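Local coordinates for protein telomere length regulator taz1 (Schizosaccharomyces pombe, PDB 4ZMI) that binds double-stranded telomeric DNA and regulates telomere length and function, represented here by its helical domain, at residues N115-L120 against E146-R151; D14-A19 against E92-P97; A31-S36 against E44-R49. One frame throughout, in Å; residues are numbered along the deposited sequence.

Contact 1: residues N115-L120 against E146-R151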
loop_
_atom_site.group_PDB
_atom_site.type_symbol
_atom_site.label_atom_id
_atom_site.label_comp_id
_atom_site.label_asym_id
_atom_site.label_seq_id
_atom_site.Cartn_x
_atom_site.Cartn_y
_atom_site.Cartn_z
ATOM N N ASN A 115 0.572 -4.973 -13.060
ATOM C CA ASN A 115 0.361 -5.837 -11.901
ATOM C C ASN A 115 1.515 -5.835 -10.872
ATOM O O ASN A 115 1.628 -6.751 -10.045
ATOM C CB ASN A 115 0.043 -7.268 -12.355
ATOM C CG ASN A 115 -1.191 -7.334 -13.239
ATOM O OD1 ASN A 115 -2.161 -6.625 -13.010
ATOM N ND2 ASN A 115 -1.148 -8.177 -14.258
ATOM N N LYS A 116 2.378 -4.823 -10.925
ATOM C CA LYS A 116 3.431 -4.683 -9.907
ATOM C C LYS A 116 2.876 -4.208 -8.563
ATOM O O LYS A 116 3.379 -4.577 -7.507
ATOM C CB LYS A 116 4.533 -3.729 -10.383
ATOM C CG LYS A 116 5.468 -4.336 -11.419
ATOM C CD LYS A 116 6.479 -3.281 -11.869
ATOM C CE LYS A 116 7.461 -3.838 -12.879
ATOM N NZ LYS A 116 8.399 -2.794 -13.384
ATOM N N HIS A 117 1.833 -3.392 -8.619
ATOM C CA HIS A 117 1.207 -2.818 -7.434
ATOM C C HIS A 117 2.211 -2.411 -6.349
ATOM O O HIS A 117 2.111 -2.840 -5.201
ATOM C CB HIS A 117 0.155 -3.772 -6.890
ATOM C CG HIS A 117 -0.807 -4.259 -7.934
ATOM N ND1 HIS A 117 -1.680 -3.411 -8.590
ATOM C CD2 HIS A 117 -1.025 -5.492 -8.443
ATOM C CE1 HIS A 117 -2.399 -4.116 -9.453
ATOM N NE2 HIS A 117 -2.020 -5.377 -9.385
ATOM N N LEU A 118 3.187 -1.595 -6.729
ATOM C CA LEU A 118 4.208 -1.137 -5.783
ATOM C C LEU A 118 3.589 -0.474 -4.575
ATOM O O LEU A 118 4.072 -0.660 -3.474
ATOM C CB LEU A 118 5.187 -0.171 -6.448
ATOM C CG LEU A 118 5.911 -0.736 -7.662
ATOM C CD1 LEU A 118 6.783 0.350 -8.276
ATOM C CD2 LEU A 118 6.729 -1.929 -7.238
ATOM N N THR A 119 2.513 0.287 -4.765
ATOM C CA THR A 119 1.963 1.059 -3.638
ATOM C C THR A 119 1.206 0.172 -2.670
ATOM O O THR A 119 1.284 0.345 -1.458
ATOM C CB THR A 119 1.023 2.167 -4.090
ATOM O OG1 THR A 119 1.646 2.916 -5.130
ATOM C CG2 THR A 119 0.695 3.093 -2.938
ATOM N N LEU A 120 0.458 -0.781 -3.207
ATOM C CA LEU A 120 -0.229 -1.742 -2.350
ATOM C C LEU A 120 0.826 -2.580 -1.620
ATOM O O LEU A 120 0.699 -2.864 -0.424
ATOM C CB LEU A 120 -1.150 -2.623 -3.188
ATOM C CG LEU A 120 -2.355 -1.831 -3.663
ATOM C CD1 LEU A 120 -3.233 -2.639 -4.627
ATOM C CD2 LEU A 120 -3.145 -1.396 -2.457
ATOM N N GLU A 146 0.358 -12.422 -0.179
ATOM C CA GLU A 146 0.550 -13.562 -1.083
ATOM C C GLU A 146 -0.092 -13.341 -2.435
ATOM O O GLU A 146 0.466 -13.738 -3.445
ATOM C CB GLU A 146 0.051 -14.871 -0.479
ATOM C CG GLU A 146 0.688 -16.103 -1.093
ATOM C CD GLU A 146 -0.171 -16.756 -2.154
ATOM O OE1 GLU A 146 -1.317 -16.296 -2.374
ATOM O OE2 GLU A 146 0.303 -17.740 -2.765
ATOM N N GLU A 147 -1.246 -12.686 -2.457
ATOM C CA GLU A 147 -1.883 -12.319 -3.719
ATOM C C GLU A 147 -1.043 -11.362 -4.579
ATOM O O GLU A 147 -0.899 -11.575 -5.790
ATOM C CB GLU A 147 -3.265 -11.719 -3.480
ATOM C CG GLU A 147 -4.012 -11.455 -4.773
ATOM C CD GLU A 147 -4.464 -12.743 -5.472
ATOM O OE1 GLU A 147 -4.658 -13.756 -4.770
ATOM O OE2 GLU A 147 -4.630 -12.739 -6.715
ATOM N N LEU A 148 -0.492 -10.315 -3.957
ATOM C CA LEU A 148 0.373 -9.392 -4.677
ATOM C C LEU A 148 1.548 -10.175 -5.231
ATOM O O LEU A 148 2.018 -9.908 -6.325
ATOM C CB LEU A 148 0.880 -8.269 -3.759
ATOM C CG LEU A 148 -0.244 -7.426 -3.172
ATOM C CD1 LEU A 148 0.303 -6.446 -2.136
ATOM C CD2 LEU A 148 -0.926 -6.695 -4.324
ATOM N N VAL A 149 2.012 -11.169 -4.482
ATOM C CA VAL A 149 3.131 -11.980 -4.963
ATOM C C VAL A 149 2.733 -12.754 -6.227
ATOM O O VAL A 149 3.490 -12.767 -7.211
ATOM C CB VAL A 149 3.706 -12.898 -3.866
ATOM C CG1 VAL A 149 4.785 -13.803 -4.426
ATOM C CG2 VAL A 149 4.277 -12.040 -2.749
ATOM N N ILE A 150 1.534 -13.346 -6.216
ATOM C CA ILE A 150 1.024 -14.066 -7.383
ATOM C C ILE A 150 0.917 -13.118 -8.565
ATOM O O ILE A 150 1.403 -13.416 -9.659
ATOM C CB ILE A 150 -0.390 -14.641 -7.163
ATOM C CG1 ILE A 150 -0.496 -15.371 -5.835
ATOM C CG2 ILE A 150 -0.731 -15.580 -8.290
ATOM C CD1 ILE A 150 0.349 -16.600 -5.768
ATOM N N ARG A 151 0.268 -11.978 -8.331
ATOM C CA ARG A 151 0.034 -10.994 -9.380
ATOM C C ARG A 151 1.346 -10.573 -10.022
ATOM O O ARG A 151 1.448 -10.518 -11.246
ATOM C CB ARG A 151 -0.774 -9.791 -8.853
ATOM C CG ARG A 151 -2.233 -10.185 -8.513
ATOM C CD ARG A 151 -3.131 -8.996 -8.175
ATOM N NE ARG A 151 -3.364 -8.126 -9.322
ATOM C CZ ARG A 151 -4.258 -8.383 -10.276
ATOM N NH1 ARG A 151 -4.997 -9.499 -10.228
ATOM N NH2 ARG A 151 -4.405 -7.538 -11.294
#
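N115 and R151 stand 5.7 Å apart and H117 and L148 7.2 Å apart, CA to CA, where the turn leading into helix 118-130 comes against helix 137-154. The contact is a worked example of a buried arginine steadying the residue just before a neighbouring helix. R151 bends at chi3 (67°), which swings NE toward the imidazole of H117. NE donates to H117 NE2 over 3.1 Å in a nearly straight bond (169° at the hydrogen). The acceptor lies almost in the guanidinium plane, whereas the donor sits tilted 28° from the ring plane. Because H117 ND1 bonds to the carbonyl O of D109, the imidazole is gripped at both nitrogens, a pattern consistent with a neutral ring. N115 meets R151 at about a right angle, with OD1 3.0 Å from NH2, while its ND2 bonds to T155. Apolar packing continues beside the polar group: L148 CD2 is 4.0 Å from H117 CB, and L148 CD1 is 3.9 Å from the backbone C of L120. F217 of helix 214-229 touches H117, L148 and R151. An alanine in place of R151 would probably leave H117 NE2 without its donor and N115 OD1 without its close neighbour NH2. At this helix start in the all-helical, TRF-family domain, the arginine fixes the imidazole of the N-cap residue while D109 OD2 takes the backbone N-H of L120.

Contact 2: residues D14-A19 against E92-P97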
loop_
_atom_site.group_PDB
_atom_site.type_symbol
_atom_site.label_atom_id
_atom_site.label_comp_id
_atom_site.label_asym_id
_atom_site.label_seq_id
_atom_site.Cartn_x
_atom_site.Cartn_y
_atom_site.Cartn_z
ATOM N N ASP A 14 -1.275 21.014 5.132
ATOM C CA ASP A 14 -2.340 20.774 4.160
ATOM C C ASP A 14 -3.031 19.450 4.372
ATOM O O ASP A 14 -3.742 18.955 3.492
ATOM C CB ASP A 14 -1.761 20.789 2.761
ATOM C CG ASP A 14 -0.832 21.944 2.549
ATOM O OD1 ASP A 14 -1.044 22.985 3.204
ATOM O OD2 ASP A 14 0.108 21.807 1.741
ATOM N N CYS A 15 -2.828 18.886 5.550
ATOM C CA CYS A 15 -3.197 17.503 5.806
ATOM C C CYS A 15 -4.684 17.259 5.633
ATOM O O CYS A 15 -5.107 16.504 4.750
ATOM C CB CYS A 15 -2.766 17.113 7.214
ATOM S SG CYS A 15 -2.631 15.357 7.458
ATOM N N GLN A 16 -5.481 17.906 6.473
ATOM C CA GLN A 16 -6.910 17.642 6.462
ATOM C C GLN A 16 -7.522 17.968 5.101
ATOM O O GLN A 16 -8.424 17.269 4.645
ATOM C CB GLN A 16 -7.621 18.396 7.584
ATOM C CG GLN A 16 -8.779 17.618 8.203
ATOM C CD GLN A 16 -8.336 16.690 9.323
ATOM O OE1 GLN A 16 -7.392 16.995 10.057
ATOM N NE2 GLN A 16 -9.018 15.554 9.460
ATOM N N ASN A 17 -7.005 18.999 4.439
ATOM C CA ASN A 17 -7.536 19.397 3.137
ATOM C C ASN A 17 -7.267 18.407 2.005
ATOM O O ASN A 17 -8.170 18.065 1.247
ATOM C CB ASN A 17 -7.043 20.785 2.729
ATOM C CG ASN A 17 -7.552 21.196 1.356
ATOM O OD1 ASN A 17 -6.791 21.240 0.384
ATOM N ND2 ASN A 17 -8.852 21.478 1.267
ATOM N N ILE A 18 -6.019 17.969 1.877
ATOM C CA ILE A 18 -5.673 16.989 0.862
ATOM C C ILE A 18 -6.401 15.691 1.159
ATOM O O ILE A 18 -6.894 15.016 0.249
ATOM C CB ILE A 18 -4.163 16.730 0.826
ATOM C CG1 ILE A 18 -3.404 17.994 0.382
ATOM C CG2 ILE A 18 -3.844 15.506 -0.048
ATOM C CD1 ILE A 18 -3.877 18.553 -0.952
ATOM N N ALA A 19 -6.481 15.354 2.444
ATOM C CA ALA A 19 -7.247 14.193 2.873
ATOM C C ALA A 19 -8.691 14.257 2.373
ATOM O O ALA A 19 -9.242 13.244 1.932
ATOM C CB ALA A 19 -7.208 14.048 4.385
ATOM N N GLU A 92 1.713 12.620 14.943
ATOM C CA GLU A 92 0.980 11.961 16.029
ATOM C C GLU A 92 -0.512 12.347 16.162
ATOM O O GLU A 92 -1.338 11.521 16.534
ATOM C CB GLU A 92 1.739 12.211 17.341
ATOM C CG GLU A 92 1.031 11.849 18.627
ATOM C CD GLU A 92 1.792 12.358 19.841
ATOM O OE1 GLU A 92 1.270 13.246 20.554
ATOM O OE2 GLU A 92 2.919 11.873 20.072
ATOM N N ASP A 93 -0.855 13.593 15.842
ATOM C CA ASP A 93 -2.243 14.057 15.933
ATOM C C ASP A 93 -3.044 13.688 14.696
ATOM O O ASP A 93 -4.255 13.479 14.764
ATOM C CB ASP A 93 -2.302 15.585 16.102
ATOM C CG ASP A 93 -2.280 16.032 17.561
ATOM O OD1 ASP A 93 -3.231 15.700 18.301
ATOM O OD2 ASP A 93 -1.329 16.746 17.958
ATOM N N LEU A 94 -2.356 13.613 13.564
ATOM C CA LEU A 94 -3.012 13.557 12.264
ATOM C C LEU A 94 -3.233 12.152 11.712
ATOM O O LEU A 94 -3.281 11.974 10.497
ATOM C CB LEU A 94 -2.189 14.354 11.255
ATOM C CG LEU A 94 -2.068 15.840 11.552
ATOM C CD1 LEU A 94 -1.053 16.502 10.634
ATOM C CD2 LEU A 94 -3.433 16.461 11.393
ATOM N N GLU A 95 -3.367 11.152 12.576
ATOM C CA GLU A 95 -3.452 9.780 12.077
ATOM C C GLU A 95 -4.660 9.558 11.175
ATOM O O GLU A 95 -4.539 8.967 10.107
ATOM C CB GLU A 95 -3.438 8.763 13.214
ATOM C CG GLU A 95 -3.211 7.353 12.730
ATOM C CD GLU A 95 -3.397 6.319 13.815
ATOM O OE1 GLU A 95 -2.489 6.151 14.651
ATOM O OE2 GLU A 95 -4.457 5.667 13.829
ATOM N N LYS A 96 -5.816 10.059 11.599
ATOM C CA LYS A 96 -7.058 9.927 10.832
ATOM C C LYS A 96 -6.924 10.385 9.371
ATOM O O LYS A 96 -7.218 9.619 8.464
ATOM C CB LYS A 96 -8.250 10.627 11.525
ATOM C CG LYS A 96 -8.160 10.763 13.061
ATOM C CD LYS A 96 -7.332 11.993 13.503
ATOM C CE LYS A 96 -7.437 12.255 15.007
ATOM N NZ LYS A 96 -8.641 13.056 15.384
ATOM N N PRO A 97 -6.479 11.628 9.123
ATOM C CA PRO A 97 -6.388 11.991 7.703
ATOM C C PRO A 97 -5.236 11.306 6.973
ATOM O O PRO A 97 -5.292 11.213 5.753
ATOM C CB PRO A 97 -6.146 13.502 7.748
ATOM C CG PRO A 97 -5.456 13.712 9.025
ATOM C CD PRO A 97 -6.132 12.770 9.983
#
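C15 and A19, one turn apart on helix 5-35, pack against L94 and P97 in an apolar contact where helix 95-107 begins. It illustrates how small side chains let a helix start come in close: the CA atoms of A19 and P97 are 5.4 Å apart. L94 holds the N-cap position and P97 lies in the first turn, where a proline costs the helix no backbone bond. C15 is the central contact. With SG anti to its own backbone N (chi1 -160°), the sulfur reaches both partners, touching L94 CD1 at 3.7 Å and P97 CG at 3.6 Å. A turn further on, A19 CB meets P97 CB at 3.6 Å, so the proline ring is touched by both residues. Q16 adds a flank nearer the surface, its chain bent at chi2 and its amide NE2 3.9 Å from P97 CB. Behind the contact, I18 of the same helix turns to F61 and L65 of helix 52-68, and E95 ties the helix start to L234 N by a hydrogen bond. Sulfur, methyl and ring carbon dominate, with the Q16 amide a non-bonding neighbour of the proline ring and no polar pair linking the segments, so across this contact the hold rests on shape fit and buried apolar surface.

Contact 3: residues A31-S36 against E44-R49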
loop_
_atom_site.group_PDB
_atom_site.type_symbol
_atom_site.label_atom_id
_atom_site.label_comp_id
_atom_site.label_asym_id
_atom_site.label_seq_id
_atom_site.Cartn_x
_atom_site.Cartn_y
_atom_site.Cartn_z
ATOM N N ALA A 31 -17.596 3.811 -5.707
ATOM C CA ALA A 31 -18.975 3.768 -6.174
ATOM C C ALA A 31 -19.000 3.190 -7.574
ATOM O O ALA A 31 -19.793 2.306 -7.868
ATOM C CB ALA A 31 -19.591 5.146 -6.160
ATOM N N ILE A 32 -18.112 3.690 -8.429
ATOM C CA ILE A 32 -18.008 3.198 -9.796
ATOM C C ILE A 32 -17.642 1.708 -9.821
ATOM O O ILE A 32 -18.134 0.961 -10.670
ATOM C CB ILE A 32 -17.031 4.052 -10.649
ATOM C CG1 ILE A 32 -17.576 5.476 -10.822
ATOM C CG2 ILE A 32 -16.796 3.427 -12.014
ATOM C CD1 ILE A 32 -16.848 6.308 -11.871
ATOM N N PHE A 33 -16.816 1.254 -8.881
ATOM C CA PHE A 33 -16.562 -0.187 -8.795
ATOM C C PHE A 33 -17.793 -0.998 -8.356
ATOM O O PHE A 33 -17.881 -2.199 -8.620
ATOM C CB PHE A 33 -15.371 -0.533 -7.888
ATOM C CG PHE A 33 -15.134 -2.011 -7.769
ATOM C CD1 PHE A 33 -14.538 -2.706 -8.805
ATOM C CD2 PHE A 33 -15.558 -2.717 -6.650
ATOM C CE1 PHE A 33 -14.335 -4.079 -8.722
ATOM C CE2 PHE A 33 -15.367 -4.097 -6.554
ATOM C CZ PHE A 33 -14.748 -4.775 -7.591
ATOM N N SER A 34 -18.731 -0.357 -7.670
ATOM C CA SER A 34 -19.911 -1.072 -7.198
ATOM C C SER A 34 -20.857 -1.396 -8.345
ATOM O O SER A 34 -21.598 -2.365 -8.281
ATOM C CB SER A 34 -20.641 -0.280 -6.113
ATOM O OG SER A 34 -19.822 -0.134 -4.969
ATOM N N GLU A 35 -20.814 -0.585 -9.396
ATOM C CA GLU A 35 -21.683 -0.777 -10.549
ATOM C C GLU A 35 -21.251 -1.980 -11.388
ATOM O O GLU A 35 -22.090 -2.755 -11.857
ATOM C CB GLU A 35 -21.697 0.482 -11.427
ATOM C CG GLU A 35 -21.927 1.783 -10.674
ATOM C CD GLU A 35 -23.376 1.993 -10.287
ATOM O OE1 GLU A 35 -24.260 1.339 -10.885
ATOM O OE2 GLU A 35 -23.629 2.820 -9.387
ATOM N N SER A 36 -19.944 -2.147 -11.565
ATOM C CA SER A 36 -19.441 -3.099 -12.553
ATOM C C SER A 36 -18.562 -4.200 -11.970
ATOM O O SER A 36 -17.635 -4.674 -12.625
ATOM C CB SER A 36 -18.674 -2.348 -13.643
ATOM O OG SER A 36 -19.147 -1.017 -13.766
ATOM N N GLU A 44 -6.806 -2.571 -16.527
ATOM C CA GLU A 44 -7.099 -1.809 -17.740
ATOM C C GLU A 44 -8.596 -1.573 -17.911
ATOM O O GLU A 44 -9.023 -0.498 -18.353
ATOM C CB GLU A 44 -6.532 -2.489 -18.980
ATOM C CG GLU A 44 -6.915 -1.795 -20.278
ATOM C CD GLU A 44 -6.370 -0.384 -20.373
ATOM O OE1 GLU A 44 -5.210 -0.166 -19.946
ATOM O OE2 GLU A 44 -7.099 0.503 -20.879
ATOM N N SER A 45 -9.388 -2.567 -17.531
ATOM C CA SER A 45 -10.843 -2.428 -17.593
ATOM C C SER A 45 -11.333 -1.432 -16.557
ATOM O O SER A 45 -12.270 -0.658 -16.808
ATOM C CB SER A 45 -11.529 -3.776 -17.376
ATOM O OG SER A 45 -11.073 -4.714 -18.329
ATOM N N PHE A 46 -10.701 -1.473 -15.388
ATOM C CA PHE A 46 -10.995 -0.531 -14.323
ATOM C C PHE A 46 -10.756 0.866 -14.879
ATOM O O PHE A 46 -11.515 1.800 -14.600
ATOM C CB PHE A 46 -10.102 -0.808 -13.112
ATOM C CG PHE A 46 -10.692 -0.376 -11.807
ATOM C CD1 PHE A 46 -11.739 0.529 -11.766
ATOM C CD2 PHE A 46 -10.186 -0.872 -10.613
ATOM C CE1 PHE A 46 -12.276 0.935 -10.558
ATOM C CE2 PHE A 46 -10.717 -0.468 -9.403
ATOM C CZ PHE A 46 -11.764 0.440 -9.380
ATOM N N SER A 47 -9.723 0.988 -15.711
ATOM C CA SER A 47 -9.335 2.284 -16.268
ATOM C C SER A 47 -10.372 2.809 -17.252
ATOM O O SER A 47 -10.822 3.950 -17.157
ATOM C CB SER A 47 -7.974 2.191 -16.963
ATOM O OG SER A 47 -6.946 1.931 -16.034
ATOM N N GLU A 48 -10.744 1.962 -18.199
ATOM C CA GLU A 48 -11.728 2.332 -19.199
ATOM C C GLU A 48 -13.040 2.724 -18.545
ATOM O O GLU A 48 -13.643 3.726 -18.914
ATOM C CB GLU A 48 -11.963 1.186 -20.171
ATOM C CG GLU A 48 -10.725 0.742 -20.915
ATOM C CD GLU A 48 -10.977 -0.497 -21.760
ATOM O OE1 GLU A 48 -12.163 -0.880 -21.922
ATOM O OE2 GLU A 48 -9.994 -1.092 -22.257
ATOM N N ARG A 49 -13.487 1.942 -17.571
ATOM C CA ARG A 49 -14.747 2.267 -16.918
ATOM C C ARG A 49 -14.667 3.597 -16.169
ATOM O O ARG A 49 -15.634 4.354 -16.152
ATOM C CB ARG A 49 -15.217 1.134 -16.005
ATOM C CG ARG A 49 -16.409 1.484 -15.104
ATOM C CD ARG A 49 -17.695 1.836 -15.864
ATOM N NE ARG A 49 -18.820 1.993 -14.938
ATOM C CZ ARG A 49 -20.056 2.355 -15.282
ATOM N NH1 ARG A 49 -20.358 2.611 -16.549
ATOM N NH2 ARG A 49 -20.997 2.461 -14.349
#
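R49, with CG anti to its backbone N and the chain bent at chi2 (63°), reaches over to the end of helix 5-35, while F33 and F46, each with CG anti to the backbone N, bring their rings together on another part of the same interface. Here an aromatic pair lies on the buried side of a helix junction and a long, exposed arginine on the outer one. The tip of F46, CZ, meets F33 CB at 4.0 Å. The two ring centroids lie 5.8 Å apart, and the planes are inclined by 44°, an oblique pairing. Both rings also touch I40 of the connecting loop; F33 continues onto P215, V218 and N219 of helix 214-229, and F46 onto F214 at the start of that helix. On the solvent side, the aliphatic part of R49 does much of the work, CG lying 3.7 Å from I32 CG2. Its polar end is less firmly held. NE comes to 3.2 Å from S36 OG, but the angle is too poor for a hydrogen bond. NH2 lies 3.6 Å from E35 CB, and the carboxylate leads away from it: E35 OE1 stays 4.9 Å from NH2, so the opposite charges would attract only at a distance, without forming a salt bridge. The short axes of 31-35 and 44-49 approach to 10.9 Å at an angle of 108° between their directions. Two consecutive helices linked by a seven-residue loop and set nearly crosswise, with aromatic rings on the buried side, form a helix-loop-helix junction of this all-helical, TRF-family domain, here turning the long helix 5-35 into helix 43-50.

The three contacts mark separate junctions of one helical domain. Contacts 2 and 3 both use helix 5-35, their centres about 28 Å apart, and contact 3 is nested within the chain loop that contact 2 closes. Contact 1 follows both in sequence; its centre lies about 19 Å from that of contact 3 and about 27 Å from that of contact 2, on the opposite side of the chain's centre. Contacts 1 and 3 come no nearer than about 7 Å between nearest atoms, yet P43, which begins helix 43-50, meets N115 and R151, and F214 touches both R151 and F46. A bound cobalt ion lies about 10 Å from the R151 side chain.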